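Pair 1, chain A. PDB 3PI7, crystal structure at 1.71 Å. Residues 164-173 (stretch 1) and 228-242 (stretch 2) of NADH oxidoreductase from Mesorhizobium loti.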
# COMPACT_ATOMS: atom_id res chain seq x y z
N GLY A 164 17.37 6.49 -1.39
CA GLY A 164 18.50 7.21 -0.82
C GLY A 164 18.86 6.99 0.63
O GLY A 164 19.94 7.42 1.06
N GLU A 165 18.01 6.30 1.38
CA GLU A 165 18.28 5.99 2.79
C GLU A 165 19.24 4.80 2.85
O GLU A 165 19.04 3.83 2.12
CB GLU A 165 16.95 5.68 3.50
CG GLU A 165 17.07 5.82 5.00
CD GLU A 165 17.60 7.15 5.51
OE1 GLU A 165 17.09 8.21 5.09
OE2 GLU A 165 18.56 7.12 6.31
N LYS A 166 20.34 4.89 3.63
CA LYS A 166 21.31 3.81 3.66
C LYS A 166 20.73 2.51 4.22
O LYS A 166 20.96 1.44 3.65
CB LYS A 166 22.60 4.22 4.42
CG LYS A 166 23.43 5.26 3.64
CD LYS A 166 23.92 4.77 2.24
CE LYS A 166 24.49 5.89 1.40
NZ LYS A 166 25.17 5.38 0.18
N ALA A 167 19.89 2.61 5.27
CA ALA A 167 19.31 1.39 5.83
C ALA A 167 18.06 0.97 5.10
O ALA A 167 17.28 1.80 4.68
CB ALA A 167 18.96 1.61 7.29
N PHE A 168 17.87 -0.36 4.97
CA PHE A 168 16.66 -0.90 4.36
C PHE A 168 16.40 -2.25 5.01
O PHE A 168 17.28 -2.78 5.69
CB PHE A 168 16.77 -0.95 2.84
CG PHE A 168 17.77 -1.95 2.33
CD1 PHE A 168 19.14 -1.66 2.34
CD2 PHE A 168 17.35 -3.21 1.90
CE1 PHE A 168 20.06 -2.57 1.83
CE2 PHE A 168 18.28 -4.13 1.41
CZ PHE A 168 19.63 -3.83 1.44
N VAL A 169 15.18 -2.74 4.89
CA VAL A 169 14.80 -3.97 5.60
C VAL A 169 14.42 -5.07 4.62
O VAL A 169 13.78 -4.81 3.61
CB VAL A 169 13.64 -3.71 6.62
CG1 VAL A 169 13.32 -4.94 7.47
CG2 VAL A 169 13.94 -2.52 7.51
N MSE A 170 14.73 -6.32 5.02
CA MSE A 170 14.34 -7.49 4.23
C MSE A 170 13.95 -8.62 5.13
O MSE A 170 14.67 -8.93 6.07
CB MSE A 170 15.48 -7.95 3.31
CG MSE A 170 15.74 -6.98 2.19
SE MSE A 170 16.95 -7.69 0.90
CE MSE A 170 18.56 -7.70 2.01
N THR A 171 12.81 -9.25 4.84
CA THR A 171 12.46 -10.51 5.52
C THR A 171 13.08 -11.67 4.71
O THR A 171 13.47 -11.48 3.55
CB THR A 171 10.98 -10.70 5.66
OG1 THR A 171 10.35 -10.40 4.42
CG2 THR A 171 10.40 -9.88 6.76
N ALA A 172 13.15 -12.89 5.30
CA ALA A 172 13.76 -14.08 4.67
C ALA A 172 15.20 -13.76 4.32
O ALA A 172 15.64 -13.94 3.18
CB ALA A 172 12.98 -14.51 3.42
N GLY A 173 15.91 -13.20 5.29
CA GLY A 173 17.28 -12.75 5.12
C GLY A 173 18.26 -13.77 4.58
O GLY A 173 19.21 -13.41 3.89
N VAL A 228 16.13 -0.92 16.55
CA VAL A 228 16.86 -0.88 15.27
C VAL A 228 16.19 0.13 14.31
O VAL A 228 16.88 0.87 13.61
CB VAL A 228 16.96 -2.30 14.65
CG1 VAL A 228 17.60 -2.23 13.25
CG2 VAL A 228 17.78 -3.21 15.57
N MSE A 229 14.85 0.14 14.25
CA MSE A 229 14.15 1.10 13.39
C MSE A 229 14.46 2.51 13.79
O MSE A 229 14.65 3.34 12.92
CB MSE A 229 12.62 0.91 13.43
CG MSE A 229 12.17 -0.41 12.91
SE MSE A 229 12.67 -0.80 11.12
CE MSE A 229 14.17 -2.00 11.47
N LYS A 230 14.55 2.79 15.11
CA LYS A 230 14.85 4.15 15.57
C LYS A 230 16.28 4.52 15.18
O LYS A 230 16.53 5.64 14.74
CB LYS A 230 14.65 4.26 17.09
CG LYS A 230 14.83 5.68 17.64
CD LYS A 230 14.50 5.80 19.13
CE LYS A 230 14.92 7.14 19.72
NZ LYS A 230 14.06 8.27 19.29
N ALA A 231 17.21 3.58 15.35
CA ALA A 231 18.64 3.81 15.10
C ALA A 231 18.96 3.98 13.61
O ALA A 231 19.78 4.83 13.23
CB ALA A 231 19.45 2.68 15.70
N GLU A 232 18.28 3.21 12.76
CA GLU A 232 18.63 3.13 11.33
C GLU A 232 17.72 3.92 10.40
O GLU A 232 18.16 4.28 9.30
CB GLU A 232 18.66 1.67 10.87
CG GLU A 232 19.73 0.83 11.55
CD GLU A 232 21.18 1.14 11.23
OE1 GLU A 232 21.44 1.80 10.19
OE2 GLU A 232 22.07 0.71 12.00
N GLN A 233 16.46 4.11 10.79
CA GLN A 233 15.43 4.87 10.02
C GLN A 233 15.31 4.40 8.54
O GLN A 233 15.35 5.22 7.62
CB GLN A 233 15.76 6.37 10.06
CG GLN A 233 15.73 6.96 11.47
CD GLN A 233 14.32 7.15 11.94
OE1 GLN A 233 13.79 6.37 12.74
NE2 GLN A 233 13.66 8.16 11.42
N PRO A 234 15.17 3.09 8.28
CA PRO A 234 14.99 2.65 6.88
C PRO A 234 13.65 3.07 6.30
O PRO A 234 12.67 3.18 7.04
CB PRO A 234 15.02 1.11 7.00
CG PRO A 234 14.47 0.84 8.37
CD PRO A 234 15.08 1.94 9.22
N ARG A 235 13.59 3.23 5.00
CA ARG A 235 12.32 3.53 4.37
C ARG A 235 11.86 2.41 3.46
O ARG A 235 10.66 2.25 3.27
CB ARG A 235 12.38 4.87 3.62
CG ARG A 235 12.20 6.06 4.60
CD ARG A 235 11.94 7.39 3.89
NE ARG A 235 12.96 7.76 2.90
CZ ARG A 235 14.15 8.29 3.19
NH1 ARG A 235 14.50 8.50 4.45
NH2 ARG A 235 14.99 8.60 2.22
N ILE A 236 12.79 1.59 2.94
CA ILE A 236 12.36 0.51 2.07
C ILE A 236 12.34 -0.77 2.79
O ILE A 236 13.33 -1.12 3.42
CB ILE A 236 13.25 0.39 0.79
CG1 ILE A 236 13.27 1.72 0.01
CG2 ILE A 236 12.83 -0.79 -0.10
CD1 ILE A 236 11.83 2.14 -0.62
N PHE A 237 11.22 -1.50 2.66
CA PHE A 237 11.11 -2.84 3.24
C PHE A 237 10.76 -3.79 2.11
O PHE A 237 9.66 -3.70 1.55
CB PHE A 237 10.06 -2.82 4.36
CG PHE A 237 9.57 -4.15 4.88
CD1 PHE A 237 10.43 -5.26 4.92
CD2 PHE A 237 8.27 -4.30 5.34
CE1 PHE A 237 9.97 -6.50 5.39
CE2 PHE A 237 7.83 -5.53 5.86
CZ PHE A 237 8.69 -6.61 5.91
N LEU A 238 11.69 -4.70 1.78
CA LEU A 238 11.51 -5.70 0.73
C LEU A 238 11.05 -6.95 1.44
O LEU A 238 11.79 -7.53 2.23
CB LEU A 238 12.81 -5.92 -0.09
CG LEU A 238 13.42 -4.65 -0.70
CD1 LEU A 238 14.74 -4.98 -1.45
CD2 LEU A 238 12.45 -4.00 -1.66
N ASP A 239 9.80 -7.33 1.20
CA ASP A 239 9.21 -8.41 1.96
C ASP A 239 8.85 -9.64 1.12
O ASP A 239 7.97 -9.57 0.26
CB ASP A 239 7.94 -7.86 2.63
CG ASP A 239 7.16 -8.86 3.47
OD1 ASP A 239 7.78 -9.79 4.04
OD2 ASP A 239 5.93 -8.68 3.59
N ALA A 240 9.46 -10.79 1.45
CA ALA A 240 9.17 -12.07 0.80
C ALA A 240 8.20 -12.94 1.63
O ALA A 240 7.81 -14.03 1.17
CB ALA A 240 10.49 -12.86 0.62
N VAL A 241 7.88 -12.51 2.87
CA VAL A 241 7.20 -13.36 3.83
C VAL A 241 5.75 -12.98 4.06
O VAL A 241 4.88 -13.86 4.03
CB VAL A 241 8.01 -13.37 5.16
CG1 VAL A 241 7.32 -14.18 6.26
CG2 VAL A 241 9.43 -13.92 4.95
N THR A 242 5.48 -11.67 4.27
CA THR A 242 4.16 -11.14 4.63
C THR A 242 3.80 -11.72 5.99
O THR A 242 4.71 -11.99 6.79
CB THR A 242 3.07 -11.31 3.53
OG1 THR A 242 2.54 -12.64 3.56
CG2 THR A 242 3.58 -10.95 2.14
O HOH W 1 19.50 4.86 7.11
O HOH W 2 15.48 2.43 2.87
O HOH W 3 13.06 -9.96 1.53

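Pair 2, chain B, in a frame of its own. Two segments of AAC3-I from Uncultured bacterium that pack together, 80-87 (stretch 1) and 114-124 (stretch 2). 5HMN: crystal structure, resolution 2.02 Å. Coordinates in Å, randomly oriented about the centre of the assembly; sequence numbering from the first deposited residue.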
# COMPACT_ATOMS: atom_id res chain seq x y z
N GLU B 80 -12.46 10.18 -6.81
CA GLU B 80 -11.31 11.01 -7.15
C GLU B 80 -10.64 11.50 -5.88
O GLU B 80 -10.83 12.64 -5.46
CB GLU B 80 -11.72 12.19 -8.01
CG GLU B 80 -12.20 11.79 -9.38
CD GLU B 80 -12.67 12.97 -10.21
OE1 GLU B 80 -12.79 14.08 -9.66
OE2 GLU B 80 -12.90 12.77 -11.42
N ARG B 81 -9.86 10.62 -5.26
CA ARG B 81 -9.15 10.94 -4.03
C ARG B 81 -7.92 10.06 -3.91
O ARG B 81 -7.76 9.09 -4.66
CB ARG B 81 -10.06 10.75 -2.82
CG ARG B 81 -10.45 9.30 -2.57
CD ARG B 81 -11.58 9.19 -1.56
NE ARG B 81 -11.87 7.79 -1.25
CZ ARG B 81 -12.93 7.39 -0.56
NH1 ARG B 81 -13.81 8.28 -0.12
NH2 ARG B 81 -13.12 6.10 -0.32
N SER B 82 -7.04 10.39 -2.98
CA SER B 82 -5.84 9.59 -2.79
C SER B 82 -5.48 9.48 -1.32
O SER B 82 -5.82 10.34 -0.51
CB SER B 82 -4.67 10.19 -3.58
OG SER B 82 -4.30 11.46 -3.08
N GLU B 83 -4.80 8.39 -0.97
CA GLU B 83 -4.28 8.19 0.37
C GLU B 83 -2.79 7.88 0.31
O GLU B 83 -2.32 7.29 -0.66
CB GLU B 83 -5.01 7.06 1.09
CG GLU B 83 -6.43 6.83 0.64
CD GLU B 83 -6.99 5.53 1.18
OE1 GLU B 83 -6.19 4.66 1.59
OE2 GLU B 83 -8.23 5.37 1.18
N ILE B 84 -2.07 8.26 1.36
CA ILE B 84 -0.64 8.00 1.43
C ILE B 84 -0.36 6.88 2.42
O ILE B 84 -0.75 6.94 3.59
CB ILE B 84 0.15 9.26 1.82
CG1 ILE B 84 -0.09 10.38 0.80
CG2 ILE B 84 1.64 8.95 1.92
CD1 ILE B 84 0.64 11.66 1.13
N TYR B 85 0.28 5.83 1.93
CA TYR B 85 0.64 4.69 2.77
C TYR B 85 2.09 4.79 3.22
O TYR B 85 3.01 4.67 2.42
CB TYR B 85 0.39 3.39 2.01
CG TYR B 85 0.81 2.14 2.74
CD1 TYR B 85 0.47 1.94 4.07
CD2 TYR B 85 1.52 1.14 2.09
CE1 TYR B 85 0.84 0.79 4.74
CE2 TYR B 85 1.90 -0.02 2.75
CZ TYR B 85 1.56 -0.19 4.07
OH TYR B 85 1.93 -1.34 4.74
N ILE B 86 2.30 5.00 4.52
CA ILE B 86 3.63 4.92 5.09
C ILE B 86 4.09 3.47 5.14
O ILE B 86 3.51 2.65 5.85
CB ILE B 86 3.68 5.52 6.51
CG1 ILE B 86 3.28 7.00 6.47
CG2 ILE B 86 5.07 5.36 7.10
CD1 ILE B 86 3.35 7.69 7.83
N TYR B 87 5.12 3.14 4.36
CA TYR B 87 5.63 1.79 4.36
C TYR B 87 6.65 1.59 5.48
O TYR B 87 6.47 0.73 6.33
CB TYR B 87 6.26 1.42 3.02
CG TYR B 87 6.49 -0.07 2.88
CD1 TYR B 87 5.54 -0.89 2.29
CD2 TYR B 87 7.65 -0.66 3.37
CE1 TYR B 87 5.75 -2.26 2.18
CE2 TYR B 87 7.87 -2.02 3.27
CZ TYR B 87 6.91 -2.82 2.67
OH TYR B 87 7.13 -4.18 2.58
N ALA B 114 -0.81 19.10 -0.33
CA ALA B 114 -0.43 19.68 -1.61
C ALA B 114 -0.75 18.73 -2.76
O ALA B 114 -0.98 19.16 -3.89
CB ALA B 114 1.04 20.04 -1.62
N ARG B 115 -0.78 17.43 -2.46
CA ARG B 115 -1.11 16.41 -3.45
C ARG B 115 -2.61 16.15 -3.51
O ARG B 115 -3.10 15.52 -4.44
CB ARG B 115 -0.37 15.11 -3.16
CG ARG B 115 1.12 15.15 -3.48
CD ARG B 115 1.77 13.79 -3.24
NE ARG B 115 3.18 13.80 -3.62
CZ ARG B 115 3.73 12.92 -4.45
NH1 ARG B 115 2.98 11.96 -4.98
NH2 ARG B 115 5.02 12.99 -4.75
N GLY B 116 -3.33 16.64 -2.50
CA GLY B 116 -4.77 16.48 -2.46
C GLY B 116 -5.21 15.22 -1.73
O GLY B 116 -6.40 14.90 -1.70
N ALA B 117 -4.26 14.52 -1.13
CA ALA B 117 -4.56 13.33 -0.34
C ALA B 117 -5.39 13.71 0.88
O ALA B 117 -5.17 14.76 1.48
CB ALA B 117 -3.28 12.63 0.09
N TYR B 118 -6.35 12.86 1.24
CA TYR B 118 -7.26 13.19 2.33
C TYR B 118 -6.89 12.46 3.62
O TYR B 118 -7.41 12.78 4.69
CB TYR B 118 -8.71 12.87 1.94
CG TYR B 118 -9.07 11.40 1.99
CD1 TYR B 118 -9.74 10.86 3.09
CD2 TYR B 118 -8.75 10.55 0.94
CE1 TYR B 118 -10.07 9.52 3.14
CE2 TYR B 118 -9.07 9.20 0.99
CZ TYR B 118 -9.73 8.69 2.09
OH TYR B 118 -10.05 7.36 2.13
N VAL B 119 -5.98 11.50 3.52
CA VAL B 119 -5.59 10.73 4.70
C VAL B 119 -4.24 10.04 4.52
O VAL B 119 -3.82 9.71 3.41
CB VAL B 119 -6.68 9.67 5.06
CG1 VAL B 119 -6.68 8.54 4.06
CG2 VAL B 119 -6.49 9.14 6.48
N ILE B 120 -3.54 9.86 5.63
CA ILE B 120 -2.32 9.07 5.66
C ILE B 120 -2.55 7.87 6.57
O ILE B 120 -3.08 8.02 7.67
CB ILE B 120 -1.13 9.90 6.17
CG1 ILE B 120 -0.86 11.08 5.22
CG2 ILE B 120 0.11 9.03 6.31
CD1 ILE B 120 0.20 12.05 5.74
N PHE B 121 -2.18 6.68 6.12
CA PHE B 121 -2.33 5.51 6.97
C PHE B 121 -1.05 4.69 7.03
O PHE B 121 -0.19 4.75 6.15
CB PHE B 121 -3.53 4.66 6.54
CG PHE B 121 -3.34 3.95 5.22
CD1 PHE B 121 -3.00 2.60 5.19
CD2 PHE B 121 -3.51 4.62 4.02
CE1 PHE B 121 -2.83 1.94 3.99
CE2 PHE B 121 -3.33 3.96 2.82
CZ PHE B 121 -3.00 2.62 2.80
N VAL B 122 -0.92 3.93 8.12
CA VAL B 122 0.29 3.16 8.36
C VAL B 122 -0.04 1.96 9.25
O VAL B 122 -0.81 2.08 10.20
CB VAL B 122 1.40 4.02 9.01
CG1 VAL B 122 0.91 4.69 10.28
CG2 VAL B 122 2.64 3.18 9.29
N GLN B 123 0.51 0.80 8.90
CA GLN B 123 0.33 -0.39 9.72
C GLN B 123 1.40 -0.43 10.80
O GLN B 123 2.58 -0.23 10.53
CB GLN B 123 0.40 -1.66 8.87
CG GLN B 123 -0.67 -1.78 7.81
CD GLN B 123 -0.67 -3.14 7.15
OE1 GLN B 123 -0.29 -4.14 7.77
NE2 GLN B 123 -1.10 -3.20 5.89
N ALA B 124 0.98 -0.69 12.03
CA ALA B 124 1.92 -0.86 13.12
C ALA B 124 1.97 -2.31 13.54
O ALA B 124 0.94 -2.92 13.84
CB ALA B 124 1.54 0.03 14.29
O HOH W 4 2.94 0.56 7.27
O HOH W 5 5.61 -0.42 9.15

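The sharpest difference between the two pairs lies where the second stretch turns into its strand. In pair 1 the carbonyl of A:Ala167 accepts no direct N-H hydrogen bond from the other stretch: A:Ala167 O lies 4.0 Å from A:Arg235 N, and a water fills the gap, donating to A:Ala167 O (2.6 Å from the water oxygen) and accepting from A:Ile236 N (2.8 Å from it). In pair 2 the matching residues, B:Ser82 and B:Tyr118, bond directly, B:Tyr118 N to B:Ser82 O at 3.1 Å.

The backbones otherwise agree closely, 14 central residues superposing at 0.9 Å RMSD. Each pair sets two parallel strands side by side, their directions 20° apart in pair 1 and 30° in pair 2, and the hydrogen bonds follow one pattern. A:Val169 and B:Ile84 occupy the same position, and each uses both its backbone polar groups: A:Val169 N donates to A:Ile236 O (2.9 Å) and A:Val169 O accepts from A:Leu238 N (2.8 Å), while B:Ile84 N donates to B:Val119 O (3.1 Å) and B:Ile84 O accepts from B:Phe121 N (2.9 Å). The next rung is A:Thr171 N to A:Leu238 O, a longer 3.3 Å, matched by B:Ile86 N to B:Phe121 O at 3.0 Å.

Before the strand, A:Gln233 matches B:Gly116, both leaving a helix with positive phi. Glycine suits such a turn because a CB on B:Gly116 would jam against the preceding carbonyl oxygen; at its own angles, A:Gln233 carries a side chain there.

A beta-branched aliphatic residue suits the central position, being compact and at home in a strand. A:Val169 packs CG2 against A:Pro234 CG (3.5 Å) and CG1 against A:Phe237 CD1 (3.9 Å). B:Ile84 meets smaller or aliphatic counterparts, with its CG1 4.0 Å from B:Ala117 CB and its CB 4.0 Å from B:Ile120 CG1. On the face holding A:Met170 and A:Leu238, flexible apolar chains pack: selenomethionine A:Met170 CG lies 3.9 Å from A:Leu238 CB. Pair 2 places aromatic B:Tyr85 and B:Phe121 at these positions. Their planes are 20° apart but slid, so the rings barely overlap, although B:Tyr85 CD1 comes within 3.3 Å of B:Phe121 CE1.

At one matched position, A:Arg235 and B:Tyr118, polar side chains reach the other stretch but find different acidic partners. A:Arg235 reaches back to A:Glu165, forming a salt bridge between A:Arg235 NH1 and A:Glu165 OE1 at 2.7 Å; B:Tyr118 instead donates from its OH to B:Glu83 OE2 (2.9 Å). Both long side chains can span the gap, one through a charged hydrogen bond, the other through a hydroxyl on a rigid ring. Farther along, A:Thr171 OG1 donates to A:Asp239 OD1 at 2.7 Å, and the same carboxylate oxygen accepts from A:Val241 N (3.0 Å from A:Asp239 OD1), tying the turn to the strand. Pair 2 replaces this polar link with hydrocarbon: B:Ile86 CB lies 3.7 Å from B:Val122 CB.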